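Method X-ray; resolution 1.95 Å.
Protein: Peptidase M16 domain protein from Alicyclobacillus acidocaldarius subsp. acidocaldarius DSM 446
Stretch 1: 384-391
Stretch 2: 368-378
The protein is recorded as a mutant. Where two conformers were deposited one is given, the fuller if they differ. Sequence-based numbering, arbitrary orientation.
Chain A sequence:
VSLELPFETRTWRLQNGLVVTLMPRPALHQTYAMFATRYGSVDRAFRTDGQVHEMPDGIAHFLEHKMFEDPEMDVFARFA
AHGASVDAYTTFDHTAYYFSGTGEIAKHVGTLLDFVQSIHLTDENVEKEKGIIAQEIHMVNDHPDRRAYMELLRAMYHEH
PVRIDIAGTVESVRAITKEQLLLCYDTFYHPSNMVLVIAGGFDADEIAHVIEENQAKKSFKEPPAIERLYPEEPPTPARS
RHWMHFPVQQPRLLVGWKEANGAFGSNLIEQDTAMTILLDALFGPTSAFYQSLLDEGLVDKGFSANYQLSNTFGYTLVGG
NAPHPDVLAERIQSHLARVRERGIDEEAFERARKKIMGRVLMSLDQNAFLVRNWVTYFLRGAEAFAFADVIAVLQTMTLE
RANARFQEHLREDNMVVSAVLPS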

ATOM      1  N   ALA A 384     -29.877   2.298   1.474  1.00 48.85           N
ATOM      2  CA  ALA A 384     -29.936   2.736   0.086  1.00 50.61           C
ATOM      3  C   ALA A 384     -28.686   3.527  -0.321  1.00 49.99           C
ATOM      4  O   ALA A 384     -28.769   4.519  -1.049  1.00 51.40           O
ATOM      5  CB  ALA A 384     -31.248   3.568  -0.157  1.00 52.22           C
ATOM      6  N   PHE A 385     -27.525   3.077   0.140  1.00 48.72           N
ATOM      7  CA  PHE A 385     -26.291   3.847  -0.019  1.00 48.04           C
ATOM      8  C   PHE A 385     -26.023   4.224  -1.466  1.00 50.30           C
ATOM      9  O   PHE A 385     -26.333   3.448  -2.374  1.00 52.28           O
ATOM     10  CB  PHE A 385     -25.078   3.044   0.460  1.00 46.00           C
ATOM     11  CG  PHE A 385     -23.775   3.758   0.257  1.00 43.91           C
ATOM     12  CD1 PHE A 385     -23.462   4.865   1.036  1.00 44.25           C
ATOM     13  CD2 PHE A 385     -22.876   3.343  -0.725  1.00 43.06           C
ATOM     14  CE1 PHE A 385     -22.284   5.534   0.860  1.00 44.74           C
ATOM     15  CE2 PHE A 385     -21.684   4.026  -0.936  1.00 44.54           C
ATOM     16  CZ  PHE A 385     -21.374   5.110  -0.130  1.00 45.42           C
ATOM     17  N   ALA A 386     -25.455   5.414  -1.678  1.00 49.69           N
ATOM     18  CA  ALA A 386     -24.969   5.820  -2.985  1.00 50.97           C
ATOM     19  C   ALA A 386     -23.738   6.693  -2.729  1.00 50.06           C
ATOM     20  O   ALA A 386     -23.737   7.488  -1.806  1.00 48.57           O
ATOM     21  CB  ALA A 386     -26.043   6.606  -3.750  1.00 53.41           C
ATOM     22  N   PHE A 387     -22.702   6.536  -3.532  1.00 49.74           N
ATOM     23  CA  PHE A 387     -21.524   7.409  -3.414  1.00 50.20           C
ATOM     24  C   PHE A 387     -21.846   8.906  -3.601  1.00 53.00           C
ATOM     25  O   PHE A 387     -21.176   9.775  -3.018  1.00 52.80           O
ATOM     26  CB  PHE A 387     -20.413   6.961  -4.383  1.00 51.10           C
ATOM     27  CG  PHE A 387     -19.685   5.748  -3.908  1.00 48.65           C
ATOM     28  CD1 PHE A 387     -18.879   5.825  -2.788  1.00 48.64           C
ATOM     29  CD2 PHE A 387     -19.838   4.528  -4.538  1.00 48.57           C
ATOM     30  CE1 PHE A 387     -18.241   4.716  -2.299  1.00 45.77           C
ATOM     31  CE2 PHE A 387     -19.183   3.408  -4.044  1.00 44.96           C
ATOM     32  CZ  PHE A 387     -18.404   3.516  -2.915  1.00 46.04           C
ATOM     33  N   ALA A 388     -22.881   9.211  -4.381  1.00 55.30           N
ATOM     34  CA  ALA A 388     -23.344  10.581  -4.514  1.00 58.22           C
ATOM     35  C   ALA A 388     -23.671  11.163  -3.159  1.00 58.12           C
ATOM     36  O   ALA A 388     -23.640  12.387  -2.996  1.00 60.00           O
ATOM     37  CB  ALA A 388     -24.586  10.675  -5.452  1.00 60.39           C
ATOM     38  N   ASP A 389     -24.013  10.298  -2.203  1.00 56.97           N
ATOM     39  CA  ASP A 389     -24.348  10.731  -0.854  1.00 56.99           C
ATOM     40  C   ASP A 389     -23.094  11.326  -0.180  1.00 55.56           C
ATOM     41  O   ASP A 389     -23.195  12.322   0.546  1.00 56.50           O
ATOM     42  CB  ASP A 389     -24.867   9.575   0.039  1.00 56.22           C
ATOM     43  CG  ASP A 389     -26.207   8.956  -0.434  1.00 59.31           C
ATOM     44  OD1 ASP A 389     -26.953   9.567  -1.226  1.00 59.99           O
ATOM     45  OD2 ASP A 389     -26.506   7.838   0.080  1.00 64.13           O
ATOM     46  N   VAL A 390     -21.942  10.682  -0.381  1.00 53.44           N
ATOM     47  CA  VAL A 390     -20.672  11.136   0.186  1.00 52.41           C
ATOM     48  C   VAL A 390     -20.252  12.431  -0.505  1.00 54.89           C
ATOM     49  O   VAL A 390     -20.018  13.447   0.142  1.00 55.91           O
ATOM     50  CB  VAL A 390     -19.569  10.050   0.061  1.00 51.58           C
ATOM     51  CG1 VAL A 390     -18.186  10.536   0.575  1.00 47.82           C
ATOM     52  CG2 VAL A 390     -20.001   8.801   0.808  1.00 49.17           C
ATOM     53  N   ILE A 391     -20.252  12.416  -1.826  1.00 55.72           N
ATOM     54  CA  ILE A 391     -19.888  13.606  -2.567  1.00 57.98           C
ATOM     55  C   ILE A 391     -20.749  14.791  -2.131  1.00 58.82           C
ATOM     56  O   ILE A 391     -20.221  15.880  -1.899  1.00 58.69           O
ATOM     57  CB  ILE A 391     -20.024  13.398  -4.094  1.00 59.72           C
ATOM     58  CG1 ILE A 391     -18.992  12.372  -4.557  1.00 59.92           C
ATOM     59  CG2 ILE A 391     -19.895  14.727  -4.834  1.00 61.97           C
ATOM     60  CD1 ILE A 391     -17.496  12.811  -4.397  1.00 62.63           C
TER
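Stretch 2 (368-378) AFLVRNWVTYF

No direct hydrogen bond joins the two stretches; aromatic rings make most of the contact, and one water supplies the polar link, accepting from Trp374 NE1 (2.9 Å) and donating to Phe385 O (2.8 Å). Stretch 2 is helical throughout, each amide from Arg372 to Phe378 bonded to the carbonyl four residues earlier. It runs almost perpendicular to the helix that occupies the end of stretch 1 and continues beyond it (crossing angle 89°), with the axes 11.8 Å apart at closest approach, a gap wide enough for large side chains. The extended Phe385 precedes that helix, and its CA lies 5.8 Å from Phe378 CA. Its ring, at chi1 t, turns an edge to the face of the Trp374 five-membered ring (Phe385 CD2 to Trp374 CD1, 3.5 Å; planes at 86°). Tyr377 CB covers one face of the same phenyl, 3.9 Å from its centroid, while Tyr377 CD2 comes within 3.5 Å of Phe385 CE1. Phe387 is the knob, seated among Phe369, Leu370, Asn373 and Trp374: its CZ lies 3.3 Å from Leu370 O, its CE2 3.7 Å from Leu370 CD2, and its CE1 3.8 Å from Asn373 CB. Trp374 thus serves both phenylalanines, offering a face to Phe385 and an edge to Phe387. Val390 CG2 adds a looser contact, 4.3 Å from Tyr377 CE2.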

ATOM      1  N   ALA A 368     -11.424  -1.857  -5.623  1.00 47.48           N
ATOM      2  CA  ALA A 368     -11.378  -2.213  -4.192  1.00 46.65           C
ATOM      3  C   ALA A 368     -12.052  -1.150  -3.324  1.00 45.49           C
ATOM      4  O   ALA A 368     -12.843  -1.475  -2.437  1.00 45.15           O
ATOM      5  CB  ALA A 368      -9.960  -2.455  -3.709  1.00 47.69           C
ATOM      6  N   PHE A 369     -11.735   0.117  -3.535  1.00 45.46           N
ATOM      7  CA  PHE A 369     -12.415   1.188  -2.779  1.00 44.68           C
ATOM      8  C   PHE A 369     -13.950   1.200  -2.994  1.00 44.14           C
ATOM      9  O   PHE A 369     -14.759   1.199  -2.029  1.00 43.16           O
ATOM     10  CB  PHE A 369     -11.790   2.547  -3.116  1.00 46.01           C
ATOM     11  CG  PHE A 369     -12.463   3.725  -2.427  1.00 44.88           C
ATOM     12  CD1 PHE A 369     -11.909   4.258  -1.254  1.00 46.49           C
ATOM     13  CD2 PHE A 369     -13.585   4.330  -2.973  1.00 47.34           C
ATOM     14  CE1 PHE A 369     -12.506   5.363  -0.614  1.00 46.25           C
ATOM     15  CE2 PHE A 369     -14.211   5.426  -2.317  1.00 47.94           C
ATOM     16  CZ  PHE A 369     -13.635   5.941  -1.141  1.00 46.79           C
ATOM     17  N   LEU A 370     -14.384   1.197  -4.248  1.00 44.87           N
ATOM     18  CA  LEU A 370     -15.809   1.187  -4.542  1.00 45.14           C
ATOM     19  C   LEU A 370     -16.534   0.079  -3.780  1.00 44.37           C
ATOM     20  O   LEU A 370     -17.614   0.281  -3.206  1.00 43.83           O
ATOM     21  CB  LEU A 370     -16.046   1.003  -6.049  1.00 46.72           C
ATOM     22  CG  LEU A 370     -15.691   2.180  -6.921  1.00 47.67           C
ATOM     23  CD1 LEU A 370     -15.541   1.759  -8.394  1.00 50.70           C
ATOM     24  CD2 LEU A 370     -16.705   3.272  -6.750  1.00 45.80           C
ATOM     25  N   VAL A 371     -15.937  -1.101  -3.780  1.00 45.13           N
ATOM     26  CA  VAL A 371     -16.589  -2.277  -3.213  1.00 44.80           C
ATOM     27  C   VAL A 371     -16.591  -2.199  -1.687  1.00 43.84           C
ATOM     28  O   VAL A 371     -17.643  -2.291  -1.067  1.00 43.97           O
ATOM     29  CB  VAL A 371     -15.893  -3.592  -3.719  1.00 45.94           C
ATOM     30  CG1 VAL A 371     -16.365  -4.761  -2.880  1.00 44.30           C
ATOM     31  CG2 VAL A 371     -16.195  -3.822  -5.234  1.00 44.61           C
ATOM     32  N   ARG A 372     -15.400  -2.024  -1.104  0.50 43.54           N
ATOM     33  CA  ARG A 372     -15.201  -1.966   0.349  0.50 42.91           C
ATOM     34  C   ARG A 372     -16.115  -0.925   0.982  0.50 41.68           C
ATOM     35  O   ARG A 372     -16.783  -1.180   1.982  0.50 40.59           O
ATOM     36  CB  ARG A 372     -13.744  -1.616   0.693  0.50 43.76           C
ATOM     37  CG  ARG A 372     -12.924  -2.714   1.400  0.50 46.63           C
ATOM     38  CD  ARG A 372     -11.500  -2.253   1.786  0.50 49.02           C
ATOM     39  NE  ARG A 372     -11.403  -0.807   2.018  0.50 50.47           N
ATOM     40  CZ  ARG A 372     -10.723   0.031   1.235  0.50 52.97           C
ATOM     41  NH1 ARG A 372     -10.063  -0.426   0.177  0.50 54.87           N
ATOM     42  NH2 ARG A 372     -10.697   1.326   1.508  0.50 52.47           N
ATOM     43  N   ASN A 373     -16.140   0.258   0.390  1.00 42.13           N
ATOM     44  CA  ASN A 373     -16.990   1.336   0.912  1.00 41.76           C
ATOM     45  C   ASN A 373     -18.490   1.155   0.728  1.00 41.44           C
ATOM     46  O   ASN A 373     -19.271   1.466   1.645  1.00 41.28           O
ATOM     47  CB  ASN A 373     -16.489   2.660   0.421  1.00 42.61           C
ATOM     48  CG  ASN A 373     -15.210   3.029   1.121  1.00 42.80           C
ATOM     49  OD1 ASN A 373     -15.264   3.512   2.212  1.00 44.07           O
ATOM     50  ND2 ASN A 373     -14.074   2.660   0.570  1.00 42.29           N
ATOM     51  N   TRP A 374     -18.907   0.586  -0.392  1.00 41.43           N
ATOM     52  CA  TRP A 374     -20.331   0.277  -0.590  1.00 41.54           C
ATOM     53  C   TRP A 374     -20.768  -0.682   0.510  1.00 40.69           C
ATOM     54  O   TRP A 374     -21.775  -0.447   1.222  1.00 41.21           O
ATOM     55  CB  TRP A 374     -20.628  -0.336  -1.983  1.00 43.26           C
ATOM     56  CG  TRP A 374     -21.988   0.030  -2.444  1.00 42.79           C
ATOM     57  CD1 TRP A 374     -22.283   1.005  -3.329  1.00 46.75           C
ATOM     58  CD2 TRP A 374     -23.240  -0.546  -2.038  1.00 42.62           C
ATOM     59  NE1 TRP A 374     -23.626   1.083  -3.518  1.00 46.98           N
ATOM     60  CE2 TRP A 374     -24.248   0.179  -2.687  1.00 45.35           C
ATOM     61  CE3 TRP A 374     -23.609  -1.569  -1.152  1.00 43.81           C
ATOM     62  CZ2 TRP A 374     -25.623  -0.120  -2.538  1.00 46.96           C
ATOM     63  CZ3 TRP A 374     -24.992  -1.864  -0.972  1.00 42.86           C
ATOM     64  CH2 TRP A 374     -25.971  -1.119  -1.629  1.00 46.14           C
ATOM     65  N   VAL A 375     -19.949  -1.717   0.706  1.00 40.24           N
ATOM     66  CA  VAL A 375     -20.207  -2.721   1.747  1.00 39.04           C
ATOM     67  C   VAL A 375     -20.308  -2.107   3.136  1.00 38.66           C
ATOM     68  O   VAL A 375     -21.256  -2.375   3.897  1.00 39.36           O
ATOM     69  CB  VAL A 375     -19.117  -3.789   1.801  1.00 38.09           C
ATOM     70  CG1 VAL A 375     -19.273  -4.620   3.058  1.00 37.47           C
ATOM     71  CG2 VAL A 375     -19.155  -4.701   0.510  1.00 39.99           C
ATOM     72  N   THR A 376     -19.289  -1.323   3.461  1.00 37.66           N
ATOM     73  CA  THR A 376     -19.142  -0.766   4.794  1.00 38.02           C
ATOM     74  C   THR A 376     -20.267   0.182   5.170  1.00 36.13           C
ATOM     75  O   THR A 376     -20.845   0.049   6.242  1.00 36.06           O
ATOM     76  CB  THR A 376     -17.721  -0.114   4.976  1.00 37.95           C
ATOM     77  OG1 THR A 376     -16.756  -1.174   4.945  1.00 42.87           O
ATOM     78  CG2 THR A 376     -17.624   0.517   6.339  1.00 43.10           C
ATOM     79  N   TYR A 377     -20.575   1.142   4.316  1.00 35.63           N
ATOM     80  CA  TYR A 377     -21.668   2.071   4.603  1.00 37.71           C
ATOM     81  C   TYR A 377     -23.039   1.390   4.594  1.00 38.13           C
ATOM     82  O   TYR A 377     -23.910   1.717   5.401  1.00 38.59           O
ATOM     83  CB  TYR A 377     -21.634   3.266   3.641  1.00 38.80           C
ATOM     84  CG  TYR A 377     -20.475   4.240   3.928  1.00 43.32           C
ATOM     85  CD1 TYR A 377     -20.273   4.713   5.232  1.00 48.33           C
ATOM     86  CD2 TYR A 377     -19.605   4.692   2.933  1.00 48.49           C
ATOM     87  CE1 TYR A 377     -19.275   5.576   5.539  1.00 49.42           C
ATOM     88  CE2 TYR A 377     -18.569   5.622   3.244  1.00 50.28           C
ATOM     89  CZ  TYR A 377     -18.426   6.031   4.566  1.00 53.62           C
ATOM     90  OH  TYR A 377     -17.448   6.904   5.000  1.00 58.48           O
ATOM     91  N   PHE A 378     -23.248   0.456   3.667  1.00 38.39           N
ATOM     92  CA  PHE A 378     -24.503  -0.320   3.668  1.00 37.75           C
ATOM     93  C   PHE A 378     -24.734  -1.046   4.991  1.00 37.14           C
ATOM     94  O   PHE A 378     -25.779  -0.888   5.637  1.00 37.47           O
ATOM     95  CB  PHE A 378     -24.560  -1.310   2.488  1.00 39.59           C
ATOM     96  CG  PHE A 378     -25.756  -2.208   2.564  1.00 40.44           C
ATOM     97  CD1 PHE A 378     -26.977  -1.780   2.101  1.00 45.43           C
ATOM     98  CD2 PHE A 378     -25.647  -3.444   3.183  1.00 39.11           C
ATOM     99  CE1 PHE A 378     -28.114  -2.604   2.220  1.00 47.90           C
ATOM    100  CE2 PHE A 378     -26.760  -4.261   3.348  1.00 41.74           C
ATOM    101  CZ  PHE A 378     -27.991  -3.850   2.884  1.00 45.32           C
TER
HETATM  102  O   HOH W   1     -25.415   2.911  -4.935  1.00 44.98           O